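Local coordinates for protein putative phosphomannomutase (Thermus thermophilus, PDB 1TUO) that probably interconverts sugar phosphates by moving a phosphoryl group as a magnesium-dependent mutase of the phosphohexose mutase family, at residues L32-E37 / E142-L147; M105-H110 / G117-D122; S177-H182 / P241-V246; G285-N290 / C327-E332. All blocks are in the same frame, centred on the assembly; numbering follows the deposited sequence.

Contact 1. Residues L32-E37 / E142-L147; sequences LHRLAE and EEARAL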
# COMPACT_ATOMS: atom_id res chain seq x y z
N LEU A 32 2.63 18.76 -15.30
CA LEU A 32 3.69 18.41 -14.36
C LEU A 32 4.49 19.65 -13.93
O LEU A 32 4.84 19.82 -12.77
CB LEU A 32 4.61 17.40 -15.06
CG LEU A 32 5.69 16.82 -14.14
CD1 LEU A 32 6.91 17.74 -14.02
CD2 LEU A 32 5.20 16.56 -12.71
N HIS A 33 4.81 20.51 -14.91
CA HIS A 33 5.56 21.72 -14.59
C HIS A 33 4.74 22.72 -13.76
O HIS A 33 5.25 23.46 -12.93
CB HIS A 33 6.01 22.38 -15.90
CG HIS A 33 7.29 21.74 -16.37
ND1 HIS A 33 8.45 21.80 -15.67
CD2 HIS A 33 7.51 20.96 -17.52
CE1 HIS A 33 9.34 21.08 -16.38
NE2 HIS A 33 8.81 20.56 -17.49
N ARG A 34 3.42 22.74 -13.95
CA ARG A 34 2.58 23.62 -13.15
C ARG A 34 2.58 23.09 -11.72
O ARG A 34 2.65 23.86 -10.75
CB ARG A 34 1.15 23.64 -13.70
CG ARG A 34 1.02 24.34 -15.04
CD ARG A 34 -0.38 24.16 -15.62
NE ARG A 34 -1.42 24.74 -14.78
CZ ARG A 34 -2.72 24.51 -14.94
NH1 ARG A 34 -3.14 23.70 -15.90
NH2 ARG A 34 -3.61 25.09 -14.13
N LEU A 35 2.53 21.77 -11.58
CA LEU A 35 2.53 21.16 -10.26
C LEU A 35 3.89 21.39 -9.59
O LEU A 35 3.96 21.65 -8.38
CB LEU A 35 2.24 19.66 -10.35
CG LEU A 35 2.19 18.90 -9.02
CD1 LEU A 35 1.18 19.55 -8.07
CD2 LEU A 35 1.81 17.45 -9.28
N ALA A 36 4.96 21.30 -10.37
CA ALA A 36 6.31 21.50 -9.83
C ALA A 36 6.44 22.90 -9.26
O ALA A 36 7.00 23.09 -8.18
CB ALA A 36 7.35 21.27 -10.92
N GLU A 37 5.92 23.89 -9.99
CA GLU A 37 5.98 25.27 -9.54
C GLU A 37 5.23 25.44 -8.22
O GLU A 37 5.71 26.12 -7.30
CB GLU A 37 5.36 26.20 -10.59
CG GLU A 37 5.53 27.68 -10.29
CD GLU A 37 6.95 28.17 -10.53
OE1 GLU A 37 7.29 29.27 -10.04
OE2 GLU A 37 7.73 27.47 -11.21
N GLU A 142 -1.64 29.14 -13.42
CA GLU A 142 -2.38 28.86 -14.65
C GLU A 142 -1.41 28.41 -15.72
O GLU A 142 -1.73 27.56 -16.56
CB GLU A 142 -3.12 30.11 -15.12
CG GLU A 142 -4.27 30.50 -14.22
CD GLU A 142 -5.33 29.42 -14.14
OE1 GLU A 142 -5.95 29.11 -15.18
OE2 GLU A 142 -5.53 28.88 -13.03
N GLU A 143 -0.21 28.97 -15.68
CA GLU A 143 0.82 28.66 -16.66
C GLU A 143 2.17 28.51 -15.98
O GLU A 143 2.46 29.18 -14.98
CB GLU A 143 0.86 29.77 -17.70
CG GLU A 143 1.73 29.49 -18.90
CD GLU A 143 1.10 30.55 -19.77
OE1 GLU A 143 -0.01 30.58 -20.30
OE2 GLU A 143 1.80 31.55 -19.63
N ALA A 144 3.00 27.63 -16.53
CA ALA A 144 4.34 27.40 -15.98
C ALA A 144 5.34 27.15 -17.10
O ALA A 144 4.96 26.86 -18.24
CB ALA A 144 4.31 26.21 -15.02
N ARG A 145 6.62 27.26 -16.77
CA ARG A 145 7.69 27.04 -17.73
C ARG A 145 8.45 25.76 -17.41
O ARG A 145 8.45 25.27 -16.29
CB ARG A 145 8.63 28.24 -17.66
CG ARG A 145 7.92 29.53 -17.24
CD ARG A 145 8.90 30.57 -16.69
NE ARG A 145 8.38 31.93 -16.90
CZ ARG A 145 9.20 32.96 -16.64
NH1 ARG A 145 10.31 32.42 -16.15
NH2 ARG A 145 9.06 34.28 -16.67
N ALA A 146 9.09 25.19 -18.43
CA ALA A 146 9.84 23.95 -18.24
C ALA A 146 11.23 24.26 -17.71
O ALA A 146 12.24 24.02 -18.38
CB ALA A 146 9.93 23.19 -19.57
N LEU A 147 11.27 24.79 -16.49
CA LEU A 147 12.51 25.16 -15.82
C LEU A 147 13.42 23.96 -15.56
O LEU A 147 12.94 22.88 -15.22
CB LEU A 147 12.17 25.86 -14.50
CG LEU A 147 13.31 26.42 -13.66
CD1 LEU A 147 14.11 27.44 -14.47
CD2 LEU A 147 12.73 27.06 -12.41
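Helix 29-45 of the first alpha/beta/alpha domain carries across one flank the extended loop that joins helix 130-138 to strand 152-154, and residues 32-37 meet residues 142-147 there. No hydrogen bond crosses between the two segments; contact is made by two side chains of the helix with two alanines and the backbone of the loop. The methyl CB of Ala-144 comes down on the helix backbone, 3.6 Å from CA of Arg-34, and lies equally near the carbonyl oxygen of His-33. The His-33 imidazole leaves the helix with CG anti to the carbonyl carbon (chi1 -85°) and lays one face against the loop. CA of Ala-146 stands over the middle of that face, 3.5 Å from the ring centroid and 11° off the normal, a CH-pi contact; its CB is 3.5 Å from His-33 NE2. An inverse gamma turn centred on Ala-146, closed by a weak bond from Leu-147 N to Arg-145 O (2.9 Å), bends the loop at this point. ND1 of His-33 is hydrogen-bonded to His-71 ND1. Arg-34 runs the other way along the loop, bent at chi3 (62°), so that Glu-142 O sits 3.3 Å above its guanidinium plane. This oxygen is poorly placed to accept from NE, which bonds to Pro-141 O instead, while NH1 holds Ala-10 O. From the same helix Ala-36 and Glu-37 reach helix 61-75, which Leu-147 also touches through Met-75, whereas Leu-35, leaving the helix on the side away from the loop, packs on Phe-14 and strand 115-122.

Contact 2. Residues M105-H110 / G117-D122; sequences MLTASH and GVKFKD
Three backbone hydrogen bonds join the antiparallel segments 105-110 and 117-122. Met-105 and Lys-119 form a hydrogen-bonded pair, Met-105 N giving to Lys-119 O (2.8 Å) and Lys-119 N returning to Met-105 O (2.9 Å, 165° at the hydrogen). Thr-107 N reaches Gly-117 O at 3.0 Å in a more bent bond. Both Met-105 N and Thr-107 N approach from above the carbonyl plane of their acceptors, while Lys-119 N lies in it. Apolar contact comes from Leu-106 and Val-118, a non-hydrogen-bonded pair whose side chains lie side by side, CD1 of the leucine 3.8 Å from CG2 of the valine. On the other face the extended Lys-119 chain crosses Thr-107 obliquely, its CD 4.1 Å from CG2, and carries NZ to 3.9 Å from Ser-109 CB. Among polar side chains, Thr-107 OG1, anti to its backbone N, accepts from Ser-109 N at 2.9 Å in an ST turn and is also bonded to Asp-56; Ser-109 OG meets Asp-249 and Asp-251. A beta hairpin thus presents the Thr-Ala-Ser-His signature of phosphohexose mutases, whose serine carries the transferred phosphate in relatives and probably does so here.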
# COMPACT_ATOMS: atom_id res chain seq x y z
N MET A 105 6.75 11.39 -5.50
CA MET A 105 6.84 10.11 -6.18
C MET A 105 5.93 10.06 -7.40
O MET A 105 4.73 10.30 -7.33
CB MET A 105 6.44 9.01 -5.19
CG MET A 105 6.44 7.62 -5.82
SD MET A 105 8.11 6.95 -5.97
CE MET A 105 7.69 5.47 -6.91
N LEU A 106 6.53 9.74 -8.55
CA LEU A 106 5.78 9.62 -9.79
C LEU A 106 5.26 8.19 -9.83
O LEU A 106 6.02 7.24 -10.06
CB LEU A 106 6.68 9.90 -11.00
CG LEU A 106 6.85 11.37 -11.44
CD1 LEU A 106 5.52 11.89 -12.00
CD2 LEU A 106 7.32 12.23 -10.27
N THR A 107 3.97 8.05 -9.58
CA THR A 107 3.33 6.74 -9.58
C THR A 107 1.82 6.88 -9.56
O THR A 107 1.29 7.93 -9.20
CB THR A 107 3.76 5.91 -8.33
OG1 THR A 107 3.25 4.58 -8.43
CG2 THR A 107 3.22 6.54 -7.05
N ALA A 108 1.15 5.81 -9.99
CA ALA A 108 -0.30 5.72 -9.97
C ALA A 108 -0.60 4.40 -9.26
O ALA A 108 -1.67 3.80 -9.42
CB ALA A 108 -0.88 5.73 -11.38
N SER A 109 0.39 3.95 -8.49
CA SER A 109 0.28 2.75 -7.66
C SER A 109 -0.28 1.50 -8.33
O SER A 109 0.38 0.88 -9.15
CB SER A 109 -0.55 3.12 -6.42
OG SER A 109 -0.55 2.10 -5.43
N HIS A 110 -1.50 1.13 -7.96
CA HIS A 110 -2.15 -0.08 -8.48
C HIS A 110 -3.12 0.17 -9.64
O HIS A 110 -3.79 -0.75 -10.09
CB HIS A 110 -2.90 -0.75 -7.35
CG HIS A 110 -4.01 0.09 -6.80
ND1 HIS A 110 -5.30 0.03 -7.28
CD2 HIS A 110 -4.00 1.06 -5.86
CE1 HIS A 110 -6.04 0.93 -6.66
NE2 HIS A 110 -5.27 1.57 -5.79
N GLY A 117 0.72 9.85 -11.78
CA GLY A 117 0.35 10.88 -10.84
C GLY A 117 1.55 11.24 -10.02
O GLY A 117 2.62 10.67 -10.20
N VAL A 118 1.37 12.20 -9.13
CA VAL A 118 2.45 12.61 -8.25
C VAL A 118 1.92 12.48 -6.83
O VAL A 118 0.86 13.02 -6.50
CB VAL A 118 2.89 14.06 -8.51
CG1 VAL A 118 4.08 14.40 -7.61
CG2 VAL A 118 3.28 14.24 -9.98
N LYS A 119 2.65 11.74 -6.00
CA LYS A 119 2.26 11.56 -4.60
C LYS A 119 3.36 12.18 -3.74
O LYS A 119 4.53 11.78 -3.81
CB LYS A 119 2.10 10.07 -4.29
CG LYS A 119 0.87 9.45 -4.94
CD LYS A 119 0.57 8.08 -4.35
CE LYS A 119 -0.78 7.56 -4.81
NZ LYS A 119 -1.07 6.23 -4.19
N PHE A 120 2.96 13.13 -2.91
CA PHE A 120 3.89 13.86 -2.04
C PHE A 120 4.03 13.26 -0.65
O PHE A 120 3.06 12.75 -0.08
CB PHE A 120 3.43 15.32 -1.91
CG PHE A 120 3.43 16.07 -3.22
CD1 PHE A 120 4.63 16.41 -3.83
CD2 PHE A 120 2.24 16.43 -3.83
CE1 PHE A 120 4.65 17.09 -5.05
CE2 PHE A 120 2.25 17.12 -5.06
CZ PHE A 120 3.46 17.45 -5.66
N LYS A 121 5.24 13.34 -0.12
CA LYS A 121 5.56 12.81 1.20
C LYS A 121 6.13 13.95 2.03
O LYS A 121 6.82 14.81 1.49
CB LYS A 121 6.64 11.73 1.09
CG LYS A 121 6.40 10.68 0.00
CD LYS A 121 5.08 9.96 0.20
CE LYS A 121 4.89 8.86 -0.84
NZ LYS A 121 3.60 8.16 -0.64
N ASP A 122 5.86 13.98 3.33
CA ASP A 122 6.43 15.04 4.14
C ASP A 122 7.71 14.54 4.81
O ASP A 122 8.15 13.41 4.57
CB ASP A 122 5.42 15.58 5.16
CG ASP A 122 4.99 14.57 6.20
OD1 ASP A 122 3.95 14.81 6.85
OD2 ASP A 122 5.69 13.54 6.39

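Contact 3. Residues S177-H182 / P241-V246; sequences SGVLYH and PPSFAV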
# COMPACT_ATOMS: atom_id res chain seq x y z
N SER A 177 11.69 -22.80 5.70
CA SER A 177 12.00 -24.03 4.99
C SER A 177 11.38 -24.17 3.60
O SER A 177 11.48 -25.23 2.98
CB SER A 177 11.60 -25.23 5.85
OG SER A 177 10.23 -25.15 6.22
N GLY A 178 10.74 -23.12 3.11
CA GLY A 178 10.13 -23.21 1.80
C GLY A 178 10.79 -22.33 0.76
O GLY A 178 11.97 -21.97 0.87
N VAL A 179 10.02 -21.98 -0.26
CA VAL A 179 10.48 -21.12 -1.33
C VAL A 179 9.52 -19.95 -1.40
O VAL A 179 8.31 -20.12 -1.22
CB VAL A 179 10.47 -21.85 -2.69
CG1 VAL A 179 9.10 -22.44 -2.95
CG2 VAL A 179 10.82 -20.88 -3.81
N LEU A 180 10.05 -18.75 -1.64
CA LEU A 180 9.20 -17.58 -1.74
C LEU A 180 9.10 -17.16 -3.20
O LEU A 180 10.11 -16.91 -3.86
CB LEU A 180 9.77 -16.42 -0.91
CG LEU A 180 8.97 -15.11 -0.97
CD1 LEU A 180 7.58 -15.32 -0.39
CD2 LEU A 180 9.70 -14.02 -0.21
N TYR A 181 7.88 -17.11 -3.71
CA TYR A 181 7.66 -16.68 -5.08
C TYR A 181 7.33 -15.20 -4.97
O TYR A 181 6.55 -14.80 -4.09
CB TYR A 181 6.48 -17.43 -5.72
CG TYR A 181 6.77 -18.88 -6.03
CD1 TYR A 181 6.69 -19.85 -5.04
CD2 TYR A 181 7.15 -19.27 -7.31
CE1 TYR A 181 6.97 -21.19 -5.32
CE2 TYR A 181 7.44 -20.61 -7.60
CZ TYR A 181 7.35 -21.56 -6.60
OH TYR A 181 7.63 -22.88 -6.89
N HIS A 182 7.94 -14.39 -5.83
CA HIS A 182 7.68 -12.96 -5.83
C HIS A 182 7.24 -12.49 -7.20
O HIS A 182 8.05 -12.39 -8.12
CB HIS A 182 8.93 -12.17 -5.42
CG HIS A 182 8.72 -10.68 -5.43
ND1 HIS A 182 9.76 -9.78 -5.44
CD2 HIS A 182 7.58 -9.95 -5.42
CE1 HIS A 182 9.27 -8.55 -5.44
NE2 HIS A 182 7.95 -8.63 -5.43
N PRO A 241 3.02 -26.28 1.21
CA PRO A 241 3.45 -25.47 2.35
C PRO A 241 4.88 -25.82 2.78
O PRO A 241 5.32 -26.96 2.59
CB PRO A 241 2.43 -25.82 3.43
CG PRO A 241 1.19 -26.11 2.63
CD PRO A 241 1.74 -26.94 1.49
N PRO A 242 5.60 -24.87 3.38
CA PRO A 242 5.16 -23.51 3.68
C PRO A 242 5.45 -22.49 2.57
O PRO A 242 5.47 -21.29 2.81
CB PRO A 242 5.92 -23.19 4.95
CG PRO A 242 7.25 -23.82 4.66
CD PRO A 242 6.87 -25.16 4.06
N SER A 243 5.70 -22.97 1.36
CA SER A 243 5.98 -22.08 0.24
C SER A 243 4.76 -21.24 -0.10
O SER A 243 3.62 -21.68 0.05
CB SER A 243 6.42 -22.88 -0.99
OG SER A 243 7.64 -23.55 -0.74
N PHE A 244 5.00 -20.01 -0.56
CA PHE A 244 3.91 -19.14 -0.94
C PHE A 244 4.40 -18.01 -1.82
O PHE A 244 5.61 -17.82 -2.00
CB PHE A 244 3.20 -18.58 0.30
CG PHE A 244 4.03 -17.63 1.12
CD1 PHE A 244 3.84 -16.25 1.03
CD2 PHE A 244 4.97 -18.12 2.02
CE1 PHE A 244 4.57 -15.37 1.82
CE2 PHE A 244 5.71 -17.24 2.82
CZ PHE A 244 5.51 -15.87 2.72
N ALA A 245 3.47 -17.27 -2.39
CA ALA A 245 3.84 -16.17 -3.26
C ALA A 245 3.36 -14.85 -2.72
O ALA A 245 2.28 -14.77 -2.13
CB ALA A 245 3.26 -16.39 -4.65
N VAL A 246 4.17 -13.81 -2.91
CA VAL A 246 3.77 -12.46 -2.54
C VAL A 246 3.75 -11.72 -3.87
O VAL A 246 4.65 -11.90 -4.69
CB VAL A 246 4.76 -11.76 -1.59
CG1 VAL A 246 4.63 -12.34 -0.19
CG2 VAL A 246 6.19 -11.89 -2.10
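Strands 180-182 and 244-246 run parallel, their axes 4.6 Å apart at closest approach and inclined by 30°. Tyr-181 is gripped through both its backbone N and its backbone O: its N gives an almost straight bond to Phe-244 O (2.9 Å, 177°), and its O accepts from Val-246 N at 2.8 Å, both donors in the carbonyl planes. Upstream the ladder loosens to a weak bond from Phe-244 N to Val-179 O (3.4 Å). Before it, Val-179 N gives to Ser-243 OG at a less certain distance, and Pro-242, behind a cis peptide bond, sets its CG 3.6 Å from Ser-177 OG. The pair belongs to the mixed sheet of the second alpha/beta/alpha domain, with strand 206-209 beyond 180-183 and strand 255-259 beyond 244-248. On the face covered by helix 348-362, Leu-180 and Phe-244 point the same way; CD1 of the leucine lies over the phenyl face, 3.9 Å from its centroid, in a CH-pi contact, and touches Val-246 CG2 at 4.1 Å. On the face toward helix 230-236, Tyr-181 CB meets Ala-245 CB at 3.5 Å. The Tyr-181 ring turns an edge to Phe-244 O, and its hydroxyl is hydrogen-bonded to Glu-239.

Contact 4. Residues G285-N290 / C327-E332; sequences GRAVKN and CFIGGE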
# COMPACT_ATOMS: atom_id res chain seq x y z
N GLY A 285 0.36 -1.56 22.20
CA GLY A 285 -0.23 -0.36 21.66
C GLY A 285 -1.52 -0.71 20.95
O GLY A 285 -2.15 -1.72 21.26
N ARG A 286 -1.91 0.10 19.99
CA ARG A 286 -3.15 -0.15 19.26
C ARG A 286 -2.92 -0.45 17.79
O ARG A 286 -1.85 -0.16 17.24
CB ARG A 286 -4.07 1.07 19.40
CG ARG A 286 -3.36 2.36 19.06
CD ARG A 286 -4.18 3.60 19.34
NE ARG A 286 -3.40 4.79 19.03
CZ ARG A 286 -3.80 5.79 18.26
NH1 ARG A 286 -5.00 5.77 17.69
NH2 ARG A 286 -2.99 6.81 18.04
N ALA A 287 -3.91 -1.06 17.17
CA ALA A 287 -3.87 -1.37 15.75
C ALA A 287 -4.80 -0.34 15.12
O ALA A 287 -5.83 -0.00 15.70
CB ALA A 287 -4.40 -2.78 15.50
N VAL A 288 -4.44 0.18 13.95
CA VAL A 288 -5.26 1.17 13.27
C VAL A 288 -5.75 0.56 11.96
O VAL A 288 -4.98 -0.06 11.24
CB VAL A 288 -4.46 2.46 12.99
CG1 VAL A 288 -5.40 3.55 12.49
CG2 VAL A 288 -3.73 2.90 14.25
N LYS A 289 -7.04 0.73 11.67
CA LYS A 289 -7.62 0.17 10.44
C LYS A 289 -8.64 1.12 9.85
O LYS A 289 -9.30 1.86 10.57
CB LYS A 289 -8.31 -1.17 10.75
CG LYS A 289 -9.37 -1.07 11.86
CD LYS A 289 -10.30 -2.29 11.91
CE LYS A 289 -11.63 -2.00 11.23
NZ LYS A 289 -12.66 -3.07 11.44
N ASN A 290 -8.78 1.12 8.52
CA ASN A 290 -9.80 1.99 7.95
C ASN A 290 -11.15 1.29 8.05
O ASN A 290 -11.24 0.12 8.43
CB ASN A 290 -9.47 2.40 6.50
CG ASN A 290 -9.71 1.30 5.47
OD1 ASN A 290 -10.53 0.40 5.66
ND2 ASN A 290 -9.01 1.41 4.34
N CYS A 327 1.08 3.07 18.40
CA CYS A 327 0.52 2.04 17.52
C CYS A 327 1.56 0.97 17.19
O CYS A 327 2.77 1.21 17.32
CB CYS A 327 0.06 2.67 16.20
SG CYS A 327 -1.07 4.08 16.33
N PHE A 328 1.11 -0.22 16.78
CA PHE A 328 2.06 -1.27 16.41
C PHE A 328 1.79 -1.81 15.00
O PHE A 328 2.57 -2.59 14.47
CB PHE A 328 2.10 -2.42 17.44
CG PHE A 328 0.89 -3.32 17.43
CD1 PHE A 328 -0.27 -2.97 18.11
CD2 PHE A 328 0.94 -4.55 16.77
CE1 PHE A 328 -1.37 -3.84 18.13
CE2 PHE A 328 -0.15 -5.42 16.79
CZ PHE A 328 -1.31 -5.06 17.47
N ILE A 329 0.70 -1.37 14.39
CA ILE A 329 0.37 -1.79 13.03
C ILE A 329 -0.79 -0.96 12.51
O ILE A 329 -1.63 -0.50 13.28
CB ILE A 329 0.02 -3.30 12.98
CG1 ILE A 329 0.10 -3.80 11.53
CG2 ILE A 329 -1.38 -3.53 13.54
CD1 ILE A 329 -0.03 -5.32 11.41
N GLY A 330 -0.83 -0.76 11.20
CA GLY A 330 -1.92 0.01 10.60
C GLY A 330 -2.24 -0.59 9.25
O GLY A 330 -1.33 -0.88 8.48
N GLY A 331 -3.51 -0.77 8.93
CA GLY A 331 -3.79 -1.37 7.64
C GLY A 331 -5.07 -0.96 6.96
O GLY A 331 -5.99 -0.42 7.57
N GLU A 332 -5.11 -1.24 5.66
CA GLU A 332 -6.27 -0.94 4.83
C GLU A 332 -6.78 -2.22 4.20
O GLU A 332 -6.10 -3.24 4.18
CB GLU A 332 -5.88 0.05 3.73
CG GLU A 332 -5.40 1.38 4.24
CD GLU A 332 -4.96 2.29 3.12
OE1 GLU A 332 -5.08 3.52 3.26
OE2 GLU A 332 -4.48 1.75 2.09
O HOH W 1 -7.35 3.99 4.69
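Arg-286 starts with CB on the same sheet face as Cys-327 and Val-288, and its CG takes the crowded position between the backbone N and the carbonyl carbon (chi1 50°). CG passes the thiol at 4.0 Å from Cys-327 SG. The chain stays extended as far as NE, which lies 3.6 Å from the same sulfur, and chi4 of 129° then turns the guanidinium so that SG stands 3.4 Å above one face, toward its rim. At the tip NH1 is bonded to Thr-309 OG1 and NH2 makes a salt bridge with Glu-321. The sulfur is shared, since Val-288 CG2 also touches Cys-327 SG, at 3.6 Å. Beneath these side chains strands 286-290 and 327-331 run parallel in the central sheet of the third alpha/beta/alpha domain, flanked by strands 308-311 and 337-339. Val-288 is held through both its backbone N and its backbone O, N to Ile-329 O at 3.0 Å and O from Gly-331 N at 2.8 Å. The chain turns a corner at Phe-328, whose ring presents an edge to Gly-285 C and Arg-286 N. Gly-331, Glu-332 and Glu-333 begin the Gly-Glu-Glu-Ser-Gly signature that contacts the sugar in relatives. At this end Asn-290 ND2 gives to a water at 3.1 Å, and that water donates to Glu-332 OE1 at 2.7 Å; the other carboxylate oxygen, OE2, pairs with Arg-346, and Asn-290 OD1 accepts from Ala-292 N.

In the fold
The contacts sample three successive alpha/beta/alpha domains: contacts 1 and 2 the first, contact 3 the second, contact 4 the third. Contact 2 falls within the chain span bounded by contact 1, and the two, with centres about 17 Å apart, touch through Leu-35 CD2 and Val-118 CG2 at 3.6 Å. Contact 1 is peripheral, whereas contacts 2 and 4 approach each other to about 8 Å between nearest atoms, consistent with a shared active-site cleft between serine loop and putative sugar loop. Contact 3 is about 13 Å from contact 2 at nearest atoms; one of its strands, 244-248, leads to Asp-249 and Asp-251, in the motif that binds magnesium in relatives.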